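Local atomic coordinates of endonuclease 2 (Arabidopsis thaliana, PDB entry 4CXP), a protein that cleaves RNA and single-stranded DNA, and less actively double-stranded DNA, as a metal-dependent type I nuclease that leaves 5'-phosphorylated products. Residues A[67-71]-A[207-211]; A[128-133]-A[216-222]. One frame throughout, in Å; residues are numbered along the deposited sequence. Where two conformers were deposited one is given.

How the contacts relate
Both contacts pack against helix 206-221, contact 1 on its first turn (207-211) and contact 2 on its C-terminal part and the residue that follows (216-222), their centres about 13 Å apart. They touch directly where Val131 CG1 of contact 2 lies 3.5 Å from Ala210 O of contact 1. Strand 60-62 joins them as well: Ile60 meets Tyr68 and Ala210 of contact 1 and pairs through its backbone with 128-133. The disulfide between Cys66 and Cys218 adds a covalent tie, since Cys66 directly precedes segment 67-71. Contact 2 reaches the active site through His130, whose NE2 is 2.1 Å from a zinc ion, whereas contact 1 carries residues assigned to substrate binding by similarity.

Contact 1. Residues A[67-71]-A[207-211]; sequences SYQYN and DIYAS
Segment 67-71 runs extended through Ser67, Tyr68 and Gln69 (phi/psi of Tyr68 -134/134°) and turns helical at Tyr70, with Gln69 in the N-cap position of the short helix 70-73. It passes alongside the first turn of helix 206-221, where residues 207-211 are regularly alpha-helical and Ser211 N donates to Asp207 O at 3.0 Å. The two segments run in roughly opposite directions: CA atoms pair Tyr68 with Ser211 at 5.3 Å and Tyr70 with Asp207 at 6.8 Å. Tyr68 is the centre of the interface. Its CB points toward the helix, and the t rotamer (chi1 163°, chi2 75°) lays one ring face over Ala210, whose CB stands 3.9 Å from the ring centroid, 17° off the normal, a CH-pi contact. The same rotamer carries the hydroxyl along the helix to Asp207, where Tyr68 OH donates a hydrogen bond of 2.7 Å to OD1. Asp207, in the m rotamer, also brings OD1 to 3.4 Å from Tyr70 CD2 at the ring edge, and Ser211 OG lies 3.5 Å from Tyr68 CD2. Water 1 accepts from Tyr68 N at 3.0 Å and makes a weak hydrogen bond, 3.5 Å, with Ser211 OG. Residues 67-71 belong to a substrate-binding set assigned by similarity; here the loop is held to the helix through a buried tyrosine. Around the pair, Tyr90 of helix 85-96 hydrogen-bonds Asp207 OD2, Ala86 of that helix touches Tyr68 and Asp207, and Ile60 of strand 60-62 packs on Tyr68 and Ala210.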
loop_
_atom_site.group_PDB
_atom_site.type_symbol
_atom_site.label_atom_id
_atom_site.label_comp_id
_atom_site.label_asym_id
_atom_site.label_seq_id
_atom_site.Cartn_x
_atom_site.Cartn_y
_atom_site.Cartn_z
ATOM N N SER A 67 14.467 -9.438 6.346
ATOM C CA SER A 67 14.337 -8.565 7.491
ATOM C C SER A 67 14.245 -7.099 7.097
ATOM O O SER A 67 14.770 -6.659 6.072
ATOM C CB SER A 67 15.472 -8.805 8.455
ATOM O OG SER A 67 16.628 -8.260 7.959
ATOM N N TYR A 68 13.575 -6.352 7.962
ATOM C CA TYR A 68 13.491 -4.908 7.870
ATOM C C TYR A 68 13.752 -4.325 9.253
ATOM O O TYR A 68 13.207 -4.800 10.240
ATOM C CB TYR A 68 12.104 -4.458 7.403
ATOM C CG TYR A 68 11.838 -3.005 7.688
ATOM C CD1 TYR A 68 12.427 -2.008 6.928
ATOM C CD2 TYR A 68 11.047 -2.619 8.760
ATOM C CE1 TYR A 68 12.236 -0.666 7.222
ATOM C CE2 TYR A 68 10.836 -1.286 9.052
ATOM C CZ TYR A 68 11.426 -0.307 8.282
ATOM O OH TYR A 68 11.203 1.033 8.544
ATOM N N GLN A 69 14.589 -3.296 9.298
ATOM C CA GLN A 69 14.796 -2.498 10.499
ATOM C C GLN A 69 14.850 -1.036 10.093
ATOM O O GLN A 69 15.595 -0.674 9.183
ATOM C CB GLN A 69 16.098 -2.872 11.221
ATOM C CG GLN A 69 16.155 -4.311 11.692
ATOM C CD GLN A 69 17.432 -4.671 12.416
ATOM O OE1 GLN A 69 17.431 -5.518 13.321
ATOM N NE2 GLN A 69 18.526 -4.054 12.017
ATOM N N TYR A 70 14.075 -0.194 10.772
ATOM C CA TYR A 70 14.012 1.227 10.431
ATOM C C TYR A 70 15.393 1.872 10.400
ATOM O O TYR A 70 15.770 2.535 9.437
ATOM C CB TYR A 70 13.108 1.969 11.410
ATOM C CG TYR A 70 12.919 3.437 11.092
ATOM C CD1 TYR A 70 13.844 4.389 11.501
ATOM C CD2 TYR A 70 11.816 3.870 10.379
ATOM C CE1 TYR A 70 13.675 5.731 11.198
ATOM C CE2 TYR A 70 11.639 5.205 10.078
ATOM C CZ TYR A 70 12.565 6.125 10.480
ATOM O OH TYR A 70 12.380 7.464 10.186
ATOM N N ASN A 71 16.155 1.717 11.466
ATOM C CA ASN A 71 17.421 2.439 11.503
ATOM C C ASN A 71 18.379 1.993 10.405
ATOM O O ASN A 71 19.109 2.817 9.853
ATOM C CB ASN A 71 18.064 2.380 12.892
ATOM C CG ASN A 71 17.287 3.179 13.920
ATOM O OD1 ASN A 71 16.665 4.197 13.604
ATOM N ND2 ASN A 71 17.345 2.739 15.167
ATOM N N ASP A 207 6.430 0.355 10.820
ATOM C CA ASP A 207 7.492 -0.635 10.826
ATOM C C ASP A 207 6.937 -2.056 10.938
ATOM O O ASP A 207 7.530 -3.011 10.422
ATOM C CB ASP A 207 8.510 -0.320 11.920
ATOM C CG ASP A 207 9.216 1.022 11.693
ATOM O OD1 ASP A 207 9.404 1.420 10.528
ATOM O OD2 ASP A 207 9.549 1.714 12.678
ATOM N N ILE A 208 5.798 -2.206 11.608
ATOM C CA ILE A 208 5.113 -3.490 11.698
ATOM C C ILE A 208 4.751 -3.975 10.288
ATOM O O ILE A 208 4.928 -5.139 9.921
ATOM C CB ILE A 208 3.824 -3.345 12.568
ATOM C CG1 ILE A 208 4.176 -2.924 14.003
ATOM C CG2 ILE A 208 2.998 -4.626 12.549
ATOM C CD1 ILE A 208 5.101 -3.869 14.734
ATOM N N TYR A 209 4.201 -3.059 9.505
ATOM C CA TYR A 209 3.668 -3.374 8.202
ATOM C C TYR A 209 4.782 -3.687 7.217
ATOM O O TYR A 209 4.681 -4.604 6.398
ATOM C CB TYR A 209 2.780 -2.243 7.675
ATOM C CG TYR A 209 1.844 -1.633 8.710
ATOM C CD1 TYR A 209 1.376 -2.360 9.797
ATOM C CD2 TYR A 209 1.438 -0.325 8.597
ATOM C CE1 TYR A 209 0.568 -1.800 10.762
ATOM C CE2 TYR A 209 0.603 0.253 9.555
ATOM C CZ TYR A 209 0.171 -0.503 10.626
ATOM O OH TYR A 209 -0.659 0.052 11.582
ATOM N N ALA A 210 5.871 -2.934 7.313
ATOM C CA ALA A 210 7.027 -3.177 6.480
ATOM C C ALA A 210 7.680 -4.514 6.767
ATOM O O ALA A 210 8.091 -5.224 5.865
ATOM C CB ALA A 210 8.032 -2.041 6.621
ATOM N N SER A 211 7.776 -4.874 8.046
ATOM C CA SER A 211 8.371 -6.168 8.415
ATOM C C SER A 211 7.565 -7.336 7.881
ATOM O O SER A 211 8.140 -8.309 7.389
ATOM C CB SER A 211 8.553 -6.252 9.925
ATOM O OG SER A 211 9.619 -5.448 10.330
HETATM O O HOH W 1 12.097 -7.885 10.070
#

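Contact 2. Residues A[128-133]-A[216-222]; sequences PLHVSY and AACDWAY. With ZN (zinc ion), chain F.
The trinuclear metal site characteristic of S1/P1 nucleases draws one ligand, His130, from segment 128-133, which packs on the end of helix 206-221. Residues 128-130 form a 3-10 turn (Val131 N to Pro128 O 3.1 Å) leading into strand 131-133, whose axis crosses that of helix 216-221 at -75°, 8.9 Å away. Pro128 and Ala217 have the closest CA atoms, 5.0 Å. Pro128 CG meets Ala216 CB at 3.9 Å; Leu129 (m,t) sets CG 3.9 Å from Ala221 CB and CD2 over the face of Tyr222, 3.9 Å from the centroid, a CH-pi contact. A pi-type turn, with Ala221 N to Ala216 O 3.1 Å and Tyr222 N to Ala217 O 2.8 Å, precedes Tyr222. The m rotamer of Tyr222 takes its OH to Tyr133 N, which donates a hydrogen bond of 3.0 Å to it; Asp136 also hydrogen-bonds this hydroxyl. The Tyr133 and Tyr222 rings meet obliquely, centroids 4.6 Å apart, and Tyr133 OH lies 3.7 Å from Cys218 SG. Ser132 OG donates to Leu129 O at 3.0 Å. His130 stays out of reach of the helix segment and binds zinc through NE2 at 2.1 Å; His154, Asp158 and a water also coordinate this ion, one centre of the family's three-metal cluster.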
loop_
_atom_site.group_PDB
_atom_site.type_symbol
_atom_site.label_atom_id
_atom_site.label_comp_id
_atom_site.label_asym_id
_atom_site.label_seq_id
_atom_site.Cartn_x
_atom_site.Cartn_y
_atom_site.Cartn_z
ATOM N N PRO A 128 4.121 -5.960 -0.986
ATOM C CA PRO A 128 5.362 -6.619 -0.565
ATOM C C PRO A 128 6.614 -6.126 -1.272
ATOM O O PRO A 128 7.668 -5.966 -0.640
ATOM C CB PRO A 128 5.070 -8.093 -0.838
ATOM C CG PRO A 128 3.576 -8.189 -0.636
ATOM C CD PRO A 128 3.047 -6.921 -1.250
ATOM N N LEU A 129 6.534 -5.912 -2.581
ATOM C CA LEU A 129 7.711 -5.486 -3.332
ATOM C C LEU A 129 8.028 -4.004 -3.226
ATOM O O LEU A 129 8.988 -3.561 -3.810
ATOM C CB LEU A 129 7.664 -5.970 -4.771
ATOM C CG LEU A 129 7.799 -7.483 -4.937
ATOM C CD1 LEU A 129 7.682 -7.870 -6.391
ATOM C CD2 LEU A 129 9.101 -8.005 -4.382
ATOM N N HIS A 130 7.265 -3.261 -2.423
ATOM C CA HIS A 130 7.677 -1.932 -1.972
ATOM C C HIS A 130 8.549 -1.976 -0.717
ATOM O O HIS A 130 9.000 -0.932 -0.288
ATOM C CB HIS A 130 6.472 -1.012 -1.766
ATOM C CG HIS A 130 5.982 -0.410 -3.040
ATOM N ND1 HIS A 130 5.938 0.941 -3.253
ATOM C CD2 HIS A 130 5.580 -0.976 -4.203
ATOM C CE1 HIS A 130 5.536 1.180 -4.485
ATOM N NE2 HIS A 130 5.308 0.032 -5.090
ATOM N N VAL A 131 8.783 -3.163 -0.156
ATOM C CA VAL A 131 9.699 -3.334 0.984
ATOM C C VAL A 131 10.525 -4.562 0.610
ATOM O O VAL A 131 10.237 -5.709 1.022
ATOM C CB VAL A 131 8.985 -3.535 2.336
ATOM C CG1 VAL A 131 10.007 -3.597 3.462
ATOM C CG2 VAL A 131 7.959 -2.436 2.565
ATOM N N SER A 132 11.492 -4.343 -0.286
ATOM C CA SER A 132 12.212 -5.450 -0.875
ATOM C C SER A 132 13.567 -5.004 -1.370
ATOM O O SER A 132 14.098 -3.960 -0.930
ATOM C CB SER A 132 11.341 -6.140 -1.924
ATOM O OG SER A 132 11.225 -5.388 -3.093
ATOM N N TYR A 133 14.193 -5.848 -2.189
ATOM C CA TYR A 133 15.629 -5.790 -2.294
ATOM C C TYR A 133 16.092 -4.622 -3.130
ATOM O O TYR A 133 15.700 -4.457 -4.303
ATOM C CB TYR A 133 16.202 -7.048 -2.917
ATOM C CG TYR A 133 15.965 -8.356 -2.201
ATOM C CD1 TYR A 133 15.416 -8.431 -0.901
ATOM C CD2 TYR A 133 16.345 -9.538 -2.806
ATOM C CE1 TYR A 133 15.242 -9.652 -0.281
ATOM C CE2 TYR A 133 16.178 -10.753 -2.175
ATOM C CZ TYR A 133 15.624 -10.807 -0.915
ATOM O OH TYR A 133 15.463 -12.028 -0.310
ATOM N N ALA A 216 6.707 -11.314 3.235
ATOM C CA ALA A 216 5.871 -11.704 2.092
ATOM C C ALA A 216 6.638 -11.642 0.776
ATOM O O ALA A 216 6.437 -12.475 -0.105
ATOM C CB ALA A 216 4.630 -10.826 1.997
ATOM N N ALA A 217 7.514 -10.652 0.634
ATOM C CA ALA A 217 8.333 -10.580 -0.563
ATOM C C ALA A 217 9.148 -11.859 -0.706
ATOM O O ALA A 217 9.230 -12.445 -1.791
ATOM C CB ALA A 217 9.227 -9.353 -0.532
ATOM N N CYS A 218 9.753 -12.313 0.398
ATOM C CA CYS A 218 10.533 -13.549 0.395
ATOM C C CYS A 218 9.710 -14.776 0.099
ATOM O O CYS A 218 10.078 -15.608 -0.734
ATOM C CB CYS A 218 11.229 -13.768 1.744
ATOM S SG CYS A 218 12.695 -12.766 1.998
ATOM N N ASP A 219 8.617 -14.926 0.829
ATOM C CA ASP A 219 7.879 -16.192 0.821
ATOM C C ASP A 219 6.893 -16.328 -0.318
ATOM O O ASP A 219 6.508 -17.440 -0.661
ATOM C CB ASP A 219 7.131 -16.380 2.139
ATOM C CG ASP A 219 8.039 -16.463 3.348
ATOM O OD1 ASP A 219 9.147 -17.032 3.235
ATOM O OD2 ASP A 219 7.634 -15.981 4.411
ATOM N N TRP A 220 6.440 -15.200 -0.868
ATOM C CA TRP A 220 5.402 -15.193 -1.875
ATOM C C TRP A 220 5.808 -14.520 -3.177
ATOM O O TRP A 220 5.510 -15.035 -4.263
ATOM C CB TRP A 220 4.134 -14.522 -1.343
ATOM C CG TRP A 220 3.422 -15.262 -0.273
ATOM C CD1 TRP A 220 3.251 -14.891 1.029
ATOM C CD2 TRP A 220 2.682 -16.473 -0.436
ATOM N NE1 TRP A 220 2.469 -15.803 1.687
ATOM C CE2 TRP A 220 2.107 -16.791 0.811
ATOM C CE3 TRP A 220 2.438 -17.312 -1.528
ATOM C CZ2 TRP A 220 1.324 -17.928 1.004
ATOM C CZ3 TRP A 220 1.643 -18.445 -1.332
ATOM C CH2 TRP A 220 1.095 -18.736 -0.085
ATOM N N ALA A 221 6.418 -13.349 -3.128
ATOM C CA ALA A 221 6.649 -12.605 -4.367
ATOM C C ALA A 221 7.836 -13.151 -5.143
ATOM O O ALA A 221 7.713 -13.565 -6.291
ATOM C CB ALA A 221 6.788 -11.107 -4.093
ATOM N N TYR A 222 9.007 -13.117 -4.516
ATOM C CA TYR A 222 10.216 -13.608 -5.140
ATOM C C TYR A 222 10.247 -15.131 -5.236
ATOM O O TYR A 222 10.936 -15.689 -6.095
ATOM C CB TYR A 222 11.425 -13.184 -4.327
ATOM C CG TYR A 222 11.800 -11.715 -4.325
ATOM C CD1 TYR A 222 11.969 -11.004 -5.497
ATOM C CD2 TYR A 222 12.093 -11.073 -3.135
ATOM C CE1 TYR A 222 12.397 -9.693 -5.486
ATOM C CE2 TYR A 222 12.524 -9.763 -3.109
ATOM C CZ TYR A 222 12.673 -9.072 -4.292
ATOM O OH TYR A 222 13.149 -7.776 -4.241
HETATM ZN ZN ZN F . 5.106 -0.064 -7.205
HETATM O O HOH W 2 6.426 1.261 -8.135
#